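Rhamnosidase B (Bacillus sp., PDB 2OKX) probably hydrolyses terminal alpha-L-rhamnose residues from glycosides, as a family 78 alpha-L-rhamnosidase. Local coordinates at residues 130-135 against 171-176; 626-631 against 680-685; 243-248 against 341-346. One frame throughout, in Å; residues are numbered along the deposited sequence.

Interaction 1: residues 130-135 against 171-176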
loop_
_atom_site.group_PDB
_atom_site.type_symbol
_atom_site.label_atom_id
_atom_site.label_comp_id
_atom_site.label_asym_id
_atom_site.label_seq_id
_atom_site.Cartn_x
_atom_site.Cartn_y
_atom_site.Cartn_z
ATOM N N ARG A 130 -2.309 -1.512 -34.297
ATOM C CA ARG A 130 -1.287 -2.554 -34.275
ATOM C C ARG A 130 -0.964 -2.891 -32.823
ATOM O O ARG A 130 -1.101 -2.040 -31.939
ATOM C CB ARG A 130 -0.017 -2.055 -34.959
ATOM C CG ARG A 130 -0.219 -1.530 -36.369
ATOM C CD ARG A 130 -0.185 -2.649 -37.386
ATOM N NE ARG A 130 -0.115 -2.127 -38.748
ATOM C CZ ARG A 130 0.219 -2.855 -39.808
ATOM N NH1 ARG A 130 0.515 -4.140 -39.666
ATOM N NH2 ARG A 130 0.265 -2.296 -41.010
ATOM N N THR A 131 -0.523 -4.122 -32.581
ATOM C CA THR A 131 -0.181 -4.548 -31.230
ATOM C C THR A 131 0.824 -5.694 -31.195
ATOM O O THR A 131 0.828 -6.566 -32.067
ATOM C CB THR A 131 -1.437 -4.981 -30.444
ATOM O OG1 THR A 131 -1.061 -5.369 -29.117
ATOM C CG2 THR A 131 -2.124 -6.153 -31.132
ATOM N N GLU A 132 1.678 -5.671 -30.177
ATOM C CA GLU A 132 2.705 -6.687 -29.953
ATOM C C GLU A 132 3.100 -6.608 -28.481
ATOM O O GLU A 132 3.002 -5.544 -27.868
ATOM C CB GLU A 132 3.952 -6.417 -30.808
ATOM C CG GLU A 132 3.791 -6.642 -32.308
ATOM C CD GLU A 132 3.607 -8.105 -32.682
ATOM O OE1 GLU A 132 4.451 -8.935 -32.278
ATOM O OE2 GLU A 132 2.623 -8.422 -33.387
ATOM N N ARG A 133 3.536 -7.724 -27.907
ATOM C CA ARG A 133 3.953 -7.708 -26.513
ATOM C C ARG A 133 5.208 -6.858 -26.419
ATOM O O ARG A 133 5.963 -6.752 -27.389
ATOM C CB ARG A 133 4.272 -9.119 -26.014
ATOM C CG ARG A 133 3.064 -9.954 -25.643
ATOM C CD ARG A 133 3.500 -11.124 -24.781
ATOM N NE ARG A 133 4.199 -10.660 -23.584
ATOM C CZ ARG A 133 4.853 -11.451 -22.742
ATOM N NH1 ARG A 133 4.904 -12.759 -22.958
ATOM N NH2 ARG A 133 5.461 -10.933 -21.687
ATOM N N LEU A 134 5.432 -6.250 -25.258
ATOM C CA LEU A 134 6.632 -5.450 -25.061
ATOM C C LEU A 134 7.805 -6.418 -25.126
ATOM O O LEU A 134 7.888 -7.358 -24.333
ATOM C CB LEU A 134 6.608 -4.767 -23.694
ATOM C CG LEU A 134 7.836 -3.920 -23.347
ATOM C CD1 LEU A 134 7.891 -2.700 -24.256
ATOM C CD2 LEU A 134 7.761 -3.485 -21.886
ATOM N N GLY A 135 8.707 -6.189 -26.074
ATOM C CA GLY A 135 9.854 -7.063 -26.225
ATOM C C GLY A 135 10.747 -7.162 -25.001
ATOM O O GLY A 135 11.081 -6.152 -24.382
ATOM N N GLY A 171 5.150 -2.049 -39.316
ATOM C CA GLY A 171 4.572 -2.802 -40.413
ATOM C C GLY A 171 4.465 -4.290 -40.132
ATOM O O GLY A 171 3.532 -4.946 -40.594
ATOM N N GLY A 172 5.418 -4.820 -39.369
ATOM C CA GLY A 172 5.410 -6.237 -39.051
ATOM C C GLY A 172 4.576 -6.606 -37.837
ATOM O O GLY A 172 4.543 -7.768 -37.430
ATOM N N TRP A 173 3.899 -5.621 -37.257
ATOM C CA TRP A 173 3.065 -5.855 -36.084
ATOM C C TRP A 173 1.701 -6.403 -36.459
ATOM O O TRP A 173 1.111 -5.995 -37.459
ATOM C CB TRP A 173 2.874 -4.553 -35.303
ATOM C CG TRP A 173 4.054 -4.153 -34.471
ATOM C CD1 TRP A 173 5.369 -4.429 -34.715
ATOM C CD2 TRP A 173 4.024 -3.362 -33.278
ATOM N NE1 TRP A 173 6.161 -3.858 -33.747
ATOM C CE2 TRP A 173 5.360 -3.197 -32.852
ATOM C CE3 TRP A 173 2.994 -2.777 -32.528
ATOM C CZ2 TRP A 173 5.695 -2.468 -31.705
ATOM C CZ3 TRP A 173 3.330 -2.050 -31.386
ATOM C CH2 TRP A 173 4.671 -1.904 -30.989
ATOM N N ALA A 174 1.199 -7.323 -35.643
ATOM C CA ALA A 174 -0.107 -7.916 -35.876
ATOM C C ALA A 174 -1.171 -6.853 -35.636
ATOM O O ALA A 174 -0.912 -5.840 -34.981
ATOM C CB ALA A 174 -0.321 -9.092 -34.932
ATOM N N GLN A 175 -2.363 -7.081 -36.176
ATOM C CA GLN A 175 -3.467 -6.152 -35.998
ATOM C C GLN A 175 -4.130 -6.477 -34.669
ATOM O O GLN A 175 -4.122 -7.628 -34.234
ATOM C CB GLN A 175 -4.488 -6.305 -37.127
ATOM C CG GLN A 175 -3.947 -5.998 -38.512
ATOM C CD GLN A 175 -3.411 -4.587 -38.625
ATOM O OE1 GLN A 175 -4.101 -3.623 -38.296
ATOM N NE2 GLN A 175 -2.176 -4.458 -39.094
ATOM N N ALA A 176 -4.697 -5.466 -34.022
ATOM C CA ALA A 176 -5.366 -5.671 -32.745
ATOM C C ALA A 176 -6.705 -6.359 -32.978
ATOM O O ALA A 176 -7.276 -6.261 -34.059
ATOM C CB ALA A 176 -5.577 -4.334 -32.043
#
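Ala174 N gives its hydrogen to Glu132 OE2 over 2.9 Å, an almost straight bond of 171° at the hydrogen. It joins neighbouring strands of the antiparallel sheet in the N-terminal domain, where strand 130-133 lies between 174-181 and 22-31. The carboxylate oxygen is met on its anti side, from somewhat outside the carboxylate plane. Thr131 O lies only 2.9 Å from the same Glu132 OE2; as both are acceptors, this closeness may raise the affinity of the carboxylate for a proton.

The Glu132 chain reaches that amide by bending over the Trp173 indole. CG lies over one ring face, 3.4 Å from the centroid of the five-membered ring and 17° off the normal, a close CH-pi contact. A first torsion that sets CG anti to the carbonyl carbon brings this methylene over the ring; the bend at chi2 (-68°) then turns CD aside, and OE2 meets Ala174 N. The indole edge is turned to Thr131, whose N approaches CE3 near the ring plane. That N-H bonds to Ala174 O over 3.0 Å.

Further along, Arg130 and Gln175 form a non-hydrogen-bonded antiparallel pair whose side chains diverge at the start, although the arginine end swings back. Its NH1 donates to Trp173 O over 2.9 Å, with the oxygen near the guanidinium plane and the nitrogen in the carbonyl plane. Gly171 CA lies over one guanidinium face. An alanine in place of Arg130 would probably leave Trp173 O without its charged donor and open a gap beside Gly171. On the side of the sheet away from Trp173, Thr131 OG1 is bonded to Cys25 O of strand 22-31, whereas its methyl CG2 rests 3.7 Å from Ala176 CA.

Interaction 2: residues 626-631 against 680-685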
loop_
_atom_site.group_PDB
_atom_site.type_symbol
_atom_site.label_atom_id
_atom_site.label_comp_id
_atom_site.label_asym_id
_atom_site.label_seq_id
_atom_site.Cartn_x
_atom_site.Cartn_y
_atom_site.Cartn_z
ATOM N N ILE A 626 -13.830 -5.423 8.519
ATOM C CA ILE A 626 -13.397 -5.013 9.844
ATOM C C ILE A 626 -14.471 -4.013 10.265
ATOM O O ILE A 626 -14.551 -2.908 9.722
ATOM C CB ILE A 626 -12.025 -4.318 9.833
ATOM C CG1 ILE A 626 -10.942 -5.300 9.373
ATOM C CG2 ILE A 626 -11.698 -3.809 11.235
ATOM C CD1 ILE A 626 -9.540 -4.707 9.350
ATOM N N PRO A 627 -15.335 -4.400 11.216
ATOM C CA PRO A 627 -16.406 -3.513 11.684
ATOM C C PRO A 627 -15.966 -2.064 11.916
ATOM O O PRO A 627 -16.561 -1.139 11.372
ATOM C CB PRO A 627 -16.881 -4.195 12.962
ATOM C CG PRO A 627 -16.708 -5.657 12.623
ATOM C CD PRO A 627 -15.345 -5.676 11.956
ATOM N N ASN A 628 -14.927 -1.871 12.721
ATOM C CA ASN A 628 -14.442 -0.524 13.010
ATOM C C ASN A 628 -14.069 0.269 11.755
ATOM O O ASN A 628 -14.277 1.481 11.705
ATOM C CB ASN A 628 -13.249 -0.590 13.968
ATOM C CG ASN A 628 -13.663 -0.904 15.397
ATOM O OD1 ASN A 628 -12.854 -1.370 16.208
ATOM N ND2 ASN A 628 -14.926 -0.636 15.716
ATOM N N TRP A 629 -13.520 -0.398 10.741
ATOM C CA TRP A 629 -13.157 0.314 9.522
ATOM C C TRP A 629 -14.409 0.883 8.867
ATOM O O TRP A 629 -14.408 2.019 8.391
ATOM C CB TRP A 629 -12.431 -0.604 8.529
ATOM C CG TRP A 629 -10.929 -0.750 8.753
ATOM C CD1 TRP A 629 -9.986 -1.004 7.793
ATOM C CD2 TRP A 629 -10.225 -0.722 10.006
ATOM N NE1 TRP A 629 -8.748 -1.139 8.367
ATOM C CE2 TRP A 629 -8.863 -0.973 9.722
ATOM C CE3 TRP A 629 -10.610 -0.513 11.339
ATOM C CZ2 TRP A 629 -7.885 -1.022 10.721
ATOM C CZ3 TRP A 629 -9.636 -0.562 12.333
ATOM C CH2 TRP A 629 -8.288 -0.815 12.017
ATOM N N THR A 630 -15.482 0.099 8.840
ATOM C CA THR A 630 -16.713 0.584 8.239
ATOM C C THR A 630 -17.282 1.708 9.104
ATOM O O THR A 630 -17.825 2.686 8.588
ATOM C CB THR A 630 -17.739 -0.551 8.070
ATOM O OG1 THR A 630 -17.233 -1.500 7.121
ATOM C CG2 THR A 630 -19.067 -0.004 7.559
ATOM N N PHE A 631 -17.141 1.582 10.419
ATOM C CA PHE A 631 -17.632 2.625 11.310
ATOM C C PHE A 631 -16.817 3.900 11.086
ATOM O O PHE A 631 -17.352 5.006 11.172
ATOM C CB PHE A 631 -17.525 2.196 12.782
ATOM C CG PHE A 631 -18.292 0.939 13.114
ATOM C CD1 PHE A 631 -19.402 0.561 12.365
ATOM C CD2 PHE A 631 -17.907 0.143 14.189
ATOM C CE1 PHE A 631 -20.119 -0.601 12.681
ATOM C CE2 PHE A 631 -18.617 -1.018 14.513
ATOM C CZ PHE A 631 -19.725 -1.387 13.753
ATOM N N ASN A 680 -12.333 -8.755 14.229
ATOM C CA ASN A 680 -12.746 -7.690 15.149
ATOM C C ASN A 680 -11.539 -6.894 15.628
ATOM O O ASN A 680 -11.254 -6.835 16.825
ATOM C CB ASN A 680 -13.462 -8.318 16.347
ATOM C CG ASN A 680 -14.565 -9.271 15.926
ATOM O OD1 ASN A 680 -14.757 -10.328 16.533
ATOM N ND2 ASN A 680 -15.301 -8.898 14.886
ATOM N N LEU A 681 -10.854 -6.264 14.681
ATOM C CA LEU A 681 -9.645 -5.505 14.963
ATOM C C LEU A 681 -9.807 -4.029 15.299
ATOM O O LEU A 681 -10.791 -3.388 14.932
ATOM C CB LEU A 681 -8.696 -5.614 13.763
ATOM C CG LEU A 681 -7.376 -4.842 13.841
ATOM C CD1 LEU A 681 -6.438 -5.568 14.789
ATOM C CD2 LEU A 681 -6.749 -4.720 12.455
ATOM N N LEU A 682 -8.804 -3.508 15.998
ATOM C CA LEU A 682 -8.729 -2.099 16.348
ATOM C C LEU A 682 -7.266 -1.654 16.313
ATOM O O LEU A 682 -6.904 -0.788 15.525
ATOM C CB LEU A 682 -9.305 -1.811 17.738
ATOM C CG LEU A 682 -9.104 -0.339 18.145
ATOM C CD1 LEU A 682 -9.715 0.576 17.086
ATOM C CD2 LEU A 682 -9.726 -0.069 19.505
ATOM N N ASP A 683 -6.426 -2.264 17.147
ATOM C CA ASP A 683 -5.015 -1.885 17.222
ATOM C C ASP A 683 -4.054 -3.078 17.172
ATOM O O ASP A 683 -4.447 -4.216 17.435
ATOM C CB ASP A 683 -4.775 -1.102 18.521
ATOM C CG ASP A 683 -3.443 -0.381 18.537
ATOM O OD1 ASP A 683 -2.998 0.018 19.637
ATOM O OD2 ASP A 683 -2.848 -0.199 17.452
ATOM N N TRP A 684 -2.793 -2.810 16.840
ATOM C CA TRP A 684 -1.777 -3.863 16.782
ATOM C C TRP A 684 -1.150 -3.979 18.168
ATOM O O TRP A 684 -0.023 -3.535 18.400
ATOM C CB TRP A 684 -0.695 -3.529 15.741
ATOM C CG TRP A 684 -1.193 -3.520 14.318
ATOM C CD1 TRP A 684 -1.188 -2.461 13.454
ATOM C CD2 TRP A 684 -1.777 -4.619 13.601
ATOM N NE1 TRP A 684 -1.733 -2.830 12.246
ATOM C CE2 TRP A 684 -2.104 -4.148 12.308
ATOM C CE3 TRP A 684 -2.056 -5.955 13.926
ATOM C CZ2 TRP A 684 -2.699 -4.965 11.339
ATOM C CZ3 TRP A 684 -2.648 -6.769 12.960
ATOM C CH2 TRP A 684 -2.963 -6.268 11.683
ATOM N N ALA A 685 -1.902 -4.570 19.088
ATOM C CA ALA A 685 -1.450 -4.750 20.461
ATOM C C ALA A 685 -2.175 -5.952 21.060
ATOM O O ALA A 685 -3.194 -6.388 20.528
ATOM C CB ALA A 685 -1.747 -3.497 21.274
HETATM O O HOH W 1 -13.573 -3.810 14.257
#
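Ile626 branches at CB into two arms that meet Leu681 and its surroundings differently. CG2, the shorter arm, stands 3.8 Å from Leu681 O and lies over one face of the Trp629 indole, displaced toward the rim. The longer arm runs through CG1, and because chi2 is extended (-179°) CD1 is carried outward until it touches Leu681 CD2 at 4.2 Å. The two side chains thus lie side by side and point the same way.

Trp629 completes the apolar patch: its CH2 also meets Leu681 CD2, and the same corner of the ring presents its edge to Leu682 O at 3.8 Å. Polarity is handled by a water, which accepts from Asn628 N at 2.8 Å and donates to Leu681 O at 2.9 Å, so it bridges the first helical turn to the loop. Around the patch, Ile626 and Trp629 both touch Asp616, and Trp629 NE1 makes a weak hydrogen bond to a bound glycerol. A helix start, with Ile626 at the N-cap position, packed on an interhelical loop by apolar contacts and one bridging water fits the alpha/alpha barrel of six-hairpin glycosidases, whose helix-joining loops commonly line the sugar-binding cleft.

Interaction 3: residues 243-248 against 341-346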
loop_
_atom_site.group_PDB
_atom_site.type_symbol
_atom_site.label_atom_id
_atom_site.label_comp_id
_atom_site.label_asym_id
_atom_site.label_seq_id
_atom_site.Cartn_x
_atom_site.Cartn_y
_atom_site.Cartn_z
ATOM N N CYS A 243 -1.693 -27.676 1.377
ATOM C CA CYS A 243 -0.885 -28.683 2.039
ATOM C C CYS A 243 -0.050 -29.386 0.977
ATOM O O CYS A 243 -0.586 -29.875 -0.014
ATOM C CB CYS A 243 -1.800 -29.692 2.736
ATOM S SG CYS A 243 -0.935 -31.027 3.573
ATOM N N GLY A 244 1.260 -29.430 1.177
ATOM C CA GLY A 244 2.119 -30.077 0.205
ATOM C C GLY A 244 3.579 -29.717 0.371
ATOM O O GLY A 244 3.969 -29.100 1.366
ATOM N N TYR A 245 4.390 -30.103 -0.609
ATOM C CA TYR A 245 5.823 -29.828 -0.564
ATOM C C TYR A 245 6.351 -29.309 -1.890
ATOM O O TYR A 245 5.673 -29.353 -2.915
ATOM C CB TYR A 245 6.628 -31.099 -0.269
ATOM C CG TYR A 245 6.216 -31.900 0.937
ATOM C CD1 TYR A 245 5.125 -32.765 0.887
ATOM C CD2 TYR A 245 6.941 -31.816 2.123
ATOM C CE1 TYR A 245 4.768 -33.534 1.995
ATOM C CE2 TYR A 245 6.594 -32.576 3.233
ATOM C CZ TYR A 245 5.509 -33.430 3.162
ATOM O OH TYR A 245 5.168 -34.169 4.269
ATOM N N VAL A 246 7.579 -28.813 -1.844
ATOM C CA VAL A 246 8.280 -28.381 -3.040
ATOM C C VAL A 246 9.368 -29.439 -3.094
ATOM O O VAL A 246 9.972 -29.752 -2.068
ATOM C CB VAL A 246 8.944 -27.000 -2.885
ATOM C CG1 VAL A 246 10.011 -26.820 -3.967
ATOM C CG2 VAL A 246 7.897 -25.907 -3.013
ATOM N N ALA A 247 9.621 -29.997 -4.271
ATOM C CA ALA A 247 10.641 -31.031 -4.373
ATOM C C ALA A 247 11.554 -30.860 -5.575
ATOM O O ALA A 247 11.122 -30.435 -6.648
ATOM C CB ALA A 247 9.983 -32.404 -4.414
ATOM N N THR A 248 12.822 -31.200 -5.378
ATOM C CA THR A 248 13.812 -31.115 -6.436
ATOM C C THR A 248 14.942 -32.091 -6.142
ATOM O O THR A 248 15.207 -32.429 -4.982
ATOM C CB THR A 248 14.415 -29.695 -6.543
ATOM O OG1 THR A 248 15.183 -29.591 -7.751
ATOM C CG2 THR A 248 15.323 -29.408 -5.352
ATOM N N GLY A 341 1.295 -32.466 -4.084
ATOM C CA GLY A 341 0.012 -32.130 -3.495
ATOM C C GLY A 341 -0.965 -31.908 -4.635
ATOM O O GLY A 341 -0.750 -32.436 -5.727
ATOM N N THR A 342 -2.022 -31.131 -4.422
ATOM C CA THR A 342 -2.307 -30.467 -3.156
ATOM C C THR A 342 -3.180 -31.391 -2.304
ATOM O O THR A 342 -4.336 -31.634 -2.639
ATOM C CB THR A 342 -3.050 -29.147 -3.424
ATOM O OG1 THR A 342 -2.320 -28.392 -4.403
ATOM C CG2 THR A 342 -3.187 -28.331 -2.148
ATOM N N PHE A 343 -2.626 -31.893 -1.204
ATOM C CA PHE A 343 -3.346 -32.819 -0.338
ATOM C C PHE A 343 -4.664 -32.278 0.199
ATOM O O PHE A 343 -5.639 -33.015 0.312
ATOM C CB PHE A 343 -2.447 -33.274 0.815
ATOM C CG PHE A 343 -1.190 -33.966 0.356
ATOM C CD1 PHE A 343 0.016 -33.273 0.273
ATOM C CD2 PHE A 343 -1.222 -35.302 -0.033
ATOM C CE1 PHE A 343 1.172 -33.899 -0.193
ATOM C CE2 PHE A 343 -0.073 -35.940 -0.501
ATOM C CZ PHE A 343 1.127 -35.237 -0.581
ATOM N N ASP A 344 -4.689 -30.993 0.531
ATOM C CA ASP A 344 -5.898 -30.351 1.027
ATOM C C ASP A 344 -5.705 -28.845 0.883
ATOM O O ASP A 344 -4.577 -28.365 0.791
ATOM C CB ASP A 344 -6.152 -30.728 2.492
ATOM C CG ASP A 344 -7.548 -30.351 2.956
ATOM O OD1 ASP A 344 -8.390 -30.030 2.094
ATOM O OD2 ASP A 344 -7.809 -30.385 4.176
ATOM N N GLN A 345 -6.805 -28.104 0.850
ATOM C CA GLN A 345 -6.733 -26.657 0.694
ATOM C C GLN A 345 -7.994 -25.990 1.209
ATOM O O GLN A 345 -8.941 -26.658 1.622
ATOM C CB GLN A 345 -6.560 -26.309 -0.780
ATOM C CG GLN A 345 -7.590 -26.988 -1.661
ATOM C CD GLN A 345 -7.460 -26.614 -3.115
ATOM O OE1 GLN A 345 -7.954 -25.575 -3.549
ATOM N NE2 GLN A 345 -6.783 -27.457 -3.881
ATOM N N SER A 346 -8.001 -24.663 1.175
ATOM C CA SER A 346 -9.154 -23.904 1.621
ATOM C C SER A 346 -8.971 -22.425 1.310
ATOM O O SER A 346 -7.850 -21.954 1.115
ATOM C CB SER A 346 -9.379 -24.101 3.124
ATOM O OG SER A 346 -8.288 -23.619 3.883
#
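The Phe343 ring is met on one face by Gly341 CA, 3.8 Å above its plane and displaced toward the rim, while Gly244 CA and Cys243 O come to its edge. Its CE1 in turn lies at the edge of the Tyr245 ring, 4.2 Å from Tyr245 CE1. The setting is an antiparallel sheet of domain D2: strand 240-252 pairs with both 338-340 and 345-347, and the chain between those two passes beside Cys243. Trp383 and His361 also meet the Phe343 ring, making it part of an aromatic cluster.

Two backbone bonds join this connecting chain to Cys243. Phe343 N donates to Cys243 O over 3.1 Å, bent to 139° at the hydrogen, and Cys243 N makes a weak bond to Asp344 O. The chain leading into these bonds has a cis peptide before Thr342, and glycines stand close on both segments. A side chain on Gly341 would strike Cys243 O, and at the backbone angles of Gly244 a CB would also crowd the carbonyl O of Cys243.

The polar ends point to other parts of the domain. Thr342 OG1 is hydrogen-bonded to Met229 O, and Tyr245 OH to Tyr364 O. Asp344 OD1 accepts from Gln345 N over 2.8 Å, the donor standing above the carboxylate plane, and forms a salt bridge with Arg355. With OD2 bonded to Gln358 N as well, the carboxylate is gripped at both oxygens, which would probably favour its charged form. On the Cys243 side, SG is anti to the backbone N (chi1 179°); the sulfur approaches the Phe343 ring obliquely and comes 3.9 Å from Phe343 CB.

The three contacts illustrate how a large multidomain enzyme is built from local solutions in separate modules. Interaction 1 ties neighbouring strands in the N-terminal domain, interaction 3 joins a central strand to the segment between two of its partner strands in domain D2, and interaction 2 joins a helix start to a loop in the helical glycosidase domain. None touches another: the centres of interactions 1 and 2 are about 48 Å apart, on opposite sides of the chain's centre, and the nearest pair, interactions 2 and 3, still have centres about 33 Å apart. A glycerol lies near each, but only interaction 2 belongs to the domain expected to hold the active site.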